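Local coordinates for protein putative thioesterase II (Thermobifida fusca, PDB 3BBJ) that is a putative acyl-CoA thioesterase of the double hotdog type, probably hydrolysing the thioester bond of acyl-CoA substrates, at residues S187-V199 against L220-L233. Residues are numbered along the deposited sequence; the frame is centred on the assembly and turned at random.
Sequences SAKDPLAFLPLAV and LTWHLRAIPEPGPL
Ser187 faces Gly231, its OG lying 3.5 Å from Gly231 CA, and a water bridges the two segments here. This water donates to Ser187 OG and, at 2.6 Å, to Ala188 O, and it accepts from Gly231 N. Ser187 OG is bonded as well to Asp179 of strand 173-180. Asp190 takes the N-cap position of helix 191-198, and Pro191, in the first turn, packs its ring against two prolines: CB meets Pro228 CG, while CG rests on the backbone of Pro230, 3.5 Å from its CA. Leu192 comes next: with CG anti to the carbonyl carbon (chi1 -68°) and CD1 roughly anti to CA, CD2 lies between Leu224 CD2 and Pro228 CD, 3.6 Å from each; CD1 reaches Ile227 CD1 more loosely. The helix thus lies against one face of strand 220-224, running roughly antiparallel to it (151°) with the axes 10.0 Å apart, and the loop after the strand runs alongside the helix's first turn, through Ile227, Pro228 and Pro230. A helix packed on an antiparallel sheet in this way is consistent with the hotdog fold, here in the C-terminal of the two thioesterase domains; helix 38-51 flanks it, touching both Pro196 and Trp222. Phe194 slides past Leu233, and Ala198 CB covers one face of its ring. Leu195 divides its branches: CD1 presses on Leu224 CD1 at 3.3 Å and CD2 on Leu233 CD1 at 3.4 Å, both tighter than ordinary van der Waals contact, while CB approaches Trp222 CH2 obliquely. Pro196 adds CD and CB along the same indole, near CZ2 and NE1. Val199 sets CG1 over one face of Trp222, 4.1 Å above the ring plane and offset toward the rim, and its CG2 touches Leu220 CD1.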
loop_
_atom_site.group_PDB
_atom_site.type_symbol
_atom_site.label_atom_id
_atom_site.label_comp_id
_atom_site.label_asym_id
_atom_site.label_seq_id
_atom_site.Cartn_x
_atom_site.Cartn_y
_atom_site.Cartn_z
ATOM N N SER A 187 -8.284 -23.901 -12.786
ATOM C CA SER A 187 -7.206 -22.968 -12.449
ATOM C C SER A 187 -6.931 -21.918 -13.518
ATOM O O SER A 187 -7.031 -22.176 -14.705
ATOM C CB SER A 187 -5.897 -23.728 -12.198
ATOM O OG SER A 187 -4.898 -22.855 -11.704
ATOM N N ALA A 188 -6.557 -20.728 -13.063
ATOM C CA ALA A 188 -6.185 -19.621 -13.937
ATOM C C ALA A 188 -5.153 -20.037 -14.991
ATOM O O ALA A 188 -4.118 -20.646 -14.666
ATOM C CB ALA A 188 -5.600 -18.470 -13.089
ATOM N N LYS A 189 -5.421 -19.699 -16.253
ATOM C CA LYS A 189 -4.429 -19.926 -17.319
ATOM C C LYS A 189 -3.242 -18.972 -17.162
ATOM O O LYS A 189 -2.079 -19.391 -17.253
ATOM C CB LYS A 189 -5.026 -19.770 -18.730
ATOM C CG LYS A 189 -5.069 -21.065 -19.530
ATOM C CD LYS A 189 -6.136 -22.065 -19.071
ATOM C CE LYS A 189 -7.465 -21.882 -19.807
ATOM N NZ LYS A 189 -8.294 -23.118 -19.690
ATOM N N ASP A 190 -3.548 -17.692 -16.943
ATOM C CA ASP A 190 -2.528 -16.689 -16.686
ATOM C C ASP A 190 -2.625 -16.187 -15.233
ATOM O O ASP A 190 -3.379 -15.252 -14.931
ATOM C CB ASP A 190 -2.633 -15.519 -17.666
ATOM C CG ASP A 190 -1.527 -14.480 -17.455
ATOM O OD1 ASP A 190 -0.420 -14.859 -16.989
ATOM O OD2 ASP A 190 -1.766 -13.283 -17.750
ATOM N N PRO A 191 -1.848 -16.803 -14.327
ATOM C CA PRO A 191 -1.824 -16.423 -12.918
ATOM C C PRO A 191 -1.686 -14.923 -12.669
ATOM O O PRO A 191 -2.312 -14.384 -11.760
ATOM C CB PRO A 191 -0.559 -17.120 -12.387
ATOM C CG PRO A 191 -0.334 -18.246 -13.264
ATOM C CD PRO A 191 -0.925 -17.917 -14.607
ATOM N N LEU A 192 -0.873 -14.263 -13.477
ATOM C CA LEU A 192 -0.576 -12.850 -13.268
ATOM C C LEU A 192 -1.802 -12.003 -13.455
ATOM O O LEU A 192 -1.976 -10.990 -12.770
ATOM C CB LEU A 192 0.519 -12.392 -14.216
ATOM C CG LEU A 192 1.874 -13.022 -13.918
ATOM C CD1 LEU A 192 2.782 -12.944 -15.159
ATOM C CD2 LEU A 192 2.496 -12.328 -12.698
ATOM N N ALA A 193 -2.649 -12.426 -14.390
ATOM C CA ALA A 193 -3.903 -11.737 -14.677
ATOM C C ALA A 193 -4.864 -11.869 -13.501
ATOM O O ALA A 193 -5.674 -10.993 -13.255
ATOM C CB ALA A 193 -4.540 -12.317 -15.958
ATOM N N PHE A 194 -4.738 -12.975 -12.768
ATOM C CA PHE A 194 -5.653 -13.346 -11.672
ATOM C C PHE A 194 -5.241 -12.788 -10.307
ATOM O O PHE A 194 -6.070 -12.680 -9.410
ATOM C CB PHE A 194 -5.739 -14.880 -11.622
ATOM C CG PHE A 194 -6.370 -15.447 -10.364
ATOM C CD1 PHE A 194 -7.710 -15.246 -10.085
ATOM C CD2 PHE A 194 -5.625 -16.260 -9.509
ATOM C CE1 PHE A 194 -8.293 -15.796 -8.938
ATOM C CE2 PHE A 194 -6.196 -16.822 -8.356
ATOM C CZ PHE A 194 -7.535 -16.591 -8.075
ATOM N N LEU A 195 -3.968 -12.426 -10.150
ATOM C CA LEU A 195 -3.481 -11.893 -8.867
ATOM C C LEU A 195 -4.320 -10.714 -8.340
ATOM O O LEU A 195 -4.705 -10.713 -7.171
ATOM C CB LEU A 195 -1.983 -11.548 -8.939
ATOM C CG LEU A 195 -1.028 -12.752 -9.045
ATOM C CD1 LEU A 195 0.415 -12.335 -9.090
ATOM C CD2 LEU A 195 -1.242 -13.716 -7.881
ATOM N N PRO A 196 -4.632 -9.724 -9.197
ATOM C CA PRO A 196 -5.444 -8.591 -8.706
ATOM C C PRO A 196 -6.823 -8.982 -8.163
ATOM O O PRO A 196 -7.345 -8.316 -7.238
ATOM C CB PRO A 196 -5.557 -7.656 -9.919
ATOM C CG PRO A 196 -5.095 -8.460 -11.120
ATOM C CD PRO A 196 -4.230 -9.581 -10.612
ATOM N N LEU A 197 -7.417 -10.049 -8.704
ATOM C CA LEU A 197 -8.663 -10.582 -8.139
ATOM C C LEU A 197 -8.377 -11.382 -6.872
ATOM O O LEU A 197 -9.073 -11.239 -5.860
ATOM C CB LEU A 197 -9.423 -11.470 -9.146
ATOM C CG LEU A 197 -10.678 -12.209 -8.626
ATOM C CD1 LEU A 197 -11.665 -11.258 -7.997
ATOM C CD2 LEU A 197 -11.366 -12.979 -9.724
ATOM N N ALA A 198 -7.361 -12.231 -6.943
ATOM C CA ALA A 198 -6.957 -13.092 -5.822
ATOM C C ALA A 198 -6.758 -12.322 -4.527
ATOM O O ALA A 198 -7.237 -12.734 -3.487
ATOM C CB ALA A 198 -5.695 -13.853 -6.185
ATOM N N VAL A 199 -6.088 -11.180 -4.589
ATOM C CA VAL A 199 -5.791 -10.394 -3.392
ATOM C C VAL A 199 -7.064 -9.889 -2.691
ATOM O O VAL A 199 -7.012 -9.512 -1.519
ATOM C CB VAL A 199 -4.871 -9.162 -3.709
ATOM C CG1 VAL A 199 -3.636 -9.566 -4.464
ATOM C CG2 VAL A 199 -5.599 -8.129 -4.511
ATOM N N LEU A 220 -6.465 0.036 -1.975
ATOM C CA LEU A 220 -5.687 -1.201 -2.008
ATOM C C LEU A 220 -4.467 -0.956 -2.871
ATOM O O LEU A 220 -4.581 -0.448 -3.995
ATOM C CB LEU A 220 -6.509 -2.383 -2.557
ATOM C CG LEU A 220 -5.843 -3.763 -2.693
ATOM C CD1 LEU A 220 -6.874 -4.877 -2.823
ATOM C CD2 LEU A 220 -4.876 -3.822 -3.873
ATOM N N THR A 221 -3.302 -1.280 -2.312
ATOM C CA THR A 221 -2.048 -1.319 -3.023
ATOM C C THR A 221 -1.467 -2.725 -2.881
ATOM O O THR A 221 -1.441 -3.280 -1.787
ATOM C CB THR A 221 -1.013 -0.359 -2.468
ATOM O OG1 THR A 221 -1.455 0.991 -2.649
ATOM C CG2 THR A 221 0.318 -0.555 -3.204
ATOM N N TRP A 222 -1.022 -3.295 -3.993
ATOM C CA TRP A 222 -0.420 -4.617 -3.976
ATOM C C TRP A 222 0.816 -4.702 -4.899
ATOM O O TRP A 222 0.927 -4.012 -5.903
ATOM C CB TRP A 222 -1.465 -5.699 -4.288
ATOM C CG TRP A 222 -1.728 -5.901 -5.728
ATOM C CD1 TRP A 222 -2.651 -5.258 -6.483
ATOM C CD2 TRP A 222 -1.066 -6.821 -6.601
ATOM N NE1 TRP A 222 -2.609 -5.708 -7.773
ATOM C CE2 TRP A 222 -1.633 -6.659 -7.881
ATOM C CE3 TRP A 222 -0.041 -7.755 -6.430
ATOM C CZ2 TRP A 222 -1.215 -7.401 -8.986
ATOM C CZ3 TRP A 222 0.375 -8.488 -7.519
ATOM C CH2 TRP A 222 -0.217 -8.314 -8.785
ATOM N N HIS A 223 1.758 -5.540 -4.511
ATOM C CA HIS A 223 3.024 -5.647 -5.216
ATOM C C HIS A 223 3.284 -7.067 -5.720
ATOM O O HIS A 223 3.094 -8.038 -4.984
ATOM C CB HIS A 223 4.156 -5.241 -4.269
ATOM C CG HIS A 223 3.980 -3.890 -3.659
ATOM N ND1 HIS A 223 3.993 -2.733 -4.406
ATOM C CD2 HIS A 223 3.824 -3.502 -2.374
ATOM C CE1 HIS A 223 3.839 -1.692 -3.610
ATOM N NE2 HIS A 223 3.730 -2.130 -2.371
ATOM N N LEU A 224 3.738 -7.165 -6.963
ATOM C CA LEU A 224 4.109 -8.437 -7.585
ATOM C C LEU A 224 5.588 -8.630 -7.322
ATOM O O LEU A 224 6.375 -7.788 -7.730
ATOM C CB LEU A 224 3.890 -8.390 -9.095
ATOM C CG LEU A 224 4.231 -9.669 -9.864
ATOM C CD1 LEU A 224 3.336 -10.818 -9.397
ATOM C CD2 LEU A 224 4.100 -9.432 -11.361
ATOM N N ARG A 225 5.958 -9.747 -6.686
ATOM C CA ARG A 225 7.324 -9.986 -6.228
ATOM C C ARG A 225 8.118 -11.054 -6.986
ATOM O O ARG A 225 9.355 -11.059 -6.956
ATOM C CB ARG A 225 7.277 -10.376 -4.752
ATOM C CG ARG A 225 6.612 -9.320 -3.826
ATOM C CD ARG A 225 7.133 -7.913 -4.068
ATOM N NE ARG A 225 8.604 -7.862 -4.118
ATOM C CZ ARG A 225 9.412 -7.862 -3.054
ATOM N NH1 ARG A 225 8.928 -7.919 -1.817
ATOM N NH2 ARG A 225 10.727 -7.800 -3.229
ATOM N N ALA A 226 7.394 -11.980 -7.608
ATOM C CA ALA A 226 7.955 -13.067 -8.407
ATOM C C ALA A 226 6.880 -13.480 -9.402
ATOM O O ALA A 226 5.695 -13.193 -9.200
ATOM C CB ALA A 226 8.316 -14.251 -7.526
ATOM N N ILE A 227 7.304 -14.120 -10.489
ATOM C CA ILE A 227 6.410 -14.600 -11.518
ATOM C C ILE A 227 5.981 -16.007 -11.112
ATOM O O ILE A 227 6.817 -16.909 -11.063
ATOM C CB ILE A 227 7.118 -14.659 -12.886
ATOM C CG1 ILE A 227 7.610 -13.259 -13.314
ATOM C CG2 ILE A 227 6.199 -15.278 -13.938
ATOM C CD1 ILE A 227 6.513 -12.227 -13.597
ATOM N N PRO A 228 4.676 -16.208 -10.826
ATOM C CA PRO A 228 4.247 -17.516 -10.383
ATOM C C PRO A 228 3.985 -18.462 -11.545
ATOM O O PRO A 228 3.621 -18.033 -12.654
ATOM C CB PRO A 228 2.922 -17.226 -9.681
ATOM C CG PRO A 228 2.360 -16.105 -10.437
ATOM C CD PRO A 228 3.543 -15.273 -10.919
ATOM N N GLU A 229 4.163 -19.750 -11.282
ATOM C CA GLU A 229 3.760 -20.760 -12.245
ATOM C C GLU A 229 2.269 -21.010 -11.964
ATOM O O GLU A 229 1.819 -20.814 -10.837
ATOM C CB GLU A 229 4.596 -22.044 -12.097
ATOM C CG GLU A 229 4.963 -22.726 -13.419
ATOM C CD GLU A 229 5.836 -21.856 -14.337
ATOM O OE1 GLU A 229 6.959 -21.495 -13.923
ATOM O OE2 GLU A 229 5.415 -21.554 -15.479
ATOM N N PRO A 230 1.492 -21.421 -12.991
ATOM C CA PRO A 230 0.061 -21.693 -12.780
ATOM C C PRO A 230 -0.246 -22.646 -11.632
ATOM O O PRO A 230 0.596 -23.467 -11.259
ATOM C CB PRO A 230 -0.387 -22.288 -14.119
ATOM C CG PRO A 230 0.558 -21.706 -15.130
ATOM C CD PRO A 230 1.876 -21.631 -14.408
ATOM N N GLY A 231 -1.442 -22.491 -11.067
ATOM C CA GLY A 231 -1.916 -23.339 -9.986
ATOM C C GLY A 231 -2.461 -22.531 -8.830
ATOM O O GLY A 231 -2.339 -21.289 -8.814
ATOM N N PRO A 232 -3.055 -23.227 -7.841
ATOM C CA PRO A 232 -3.661 -22.542 -6.721
ATOM C C PRO A 232 -2.619 -21.763 -5.926
ATOM O O PRO A 232 -1.463 -22.190 -5.812
ATOM C CB PRO A 232 -4.245 -23.689 -5.883
ATOM C CG PRO A 232 -3.493 -24.875 -6.269
ATOM C CD PRO A 232 -3.183 -24.686 -7.711
ATOM N N LEU A 233 -3.034 -20.631 -5.376
ATOM C CA LEU A 233 -2.141 -19.817 -4.555
ATOM C C LEU A 233 -2.431 -20.058 -3.084
ATOM O O LEU A 233 -3.594 -20.157 -2.690
ATOM C CB LEU A 233 -2.311 -18.342 -4.910
ATOM C CG LEU A 233 -1.939 -18.072 -6.373
ATOM C CD1 LEU A 233 -2.428 -16.721 -6.881
ATOM C CD2 LEU A 233 -0.441 -18.214 -6.545
HETATM O O HOH W 1 -3.155 -20.454 -12.301
#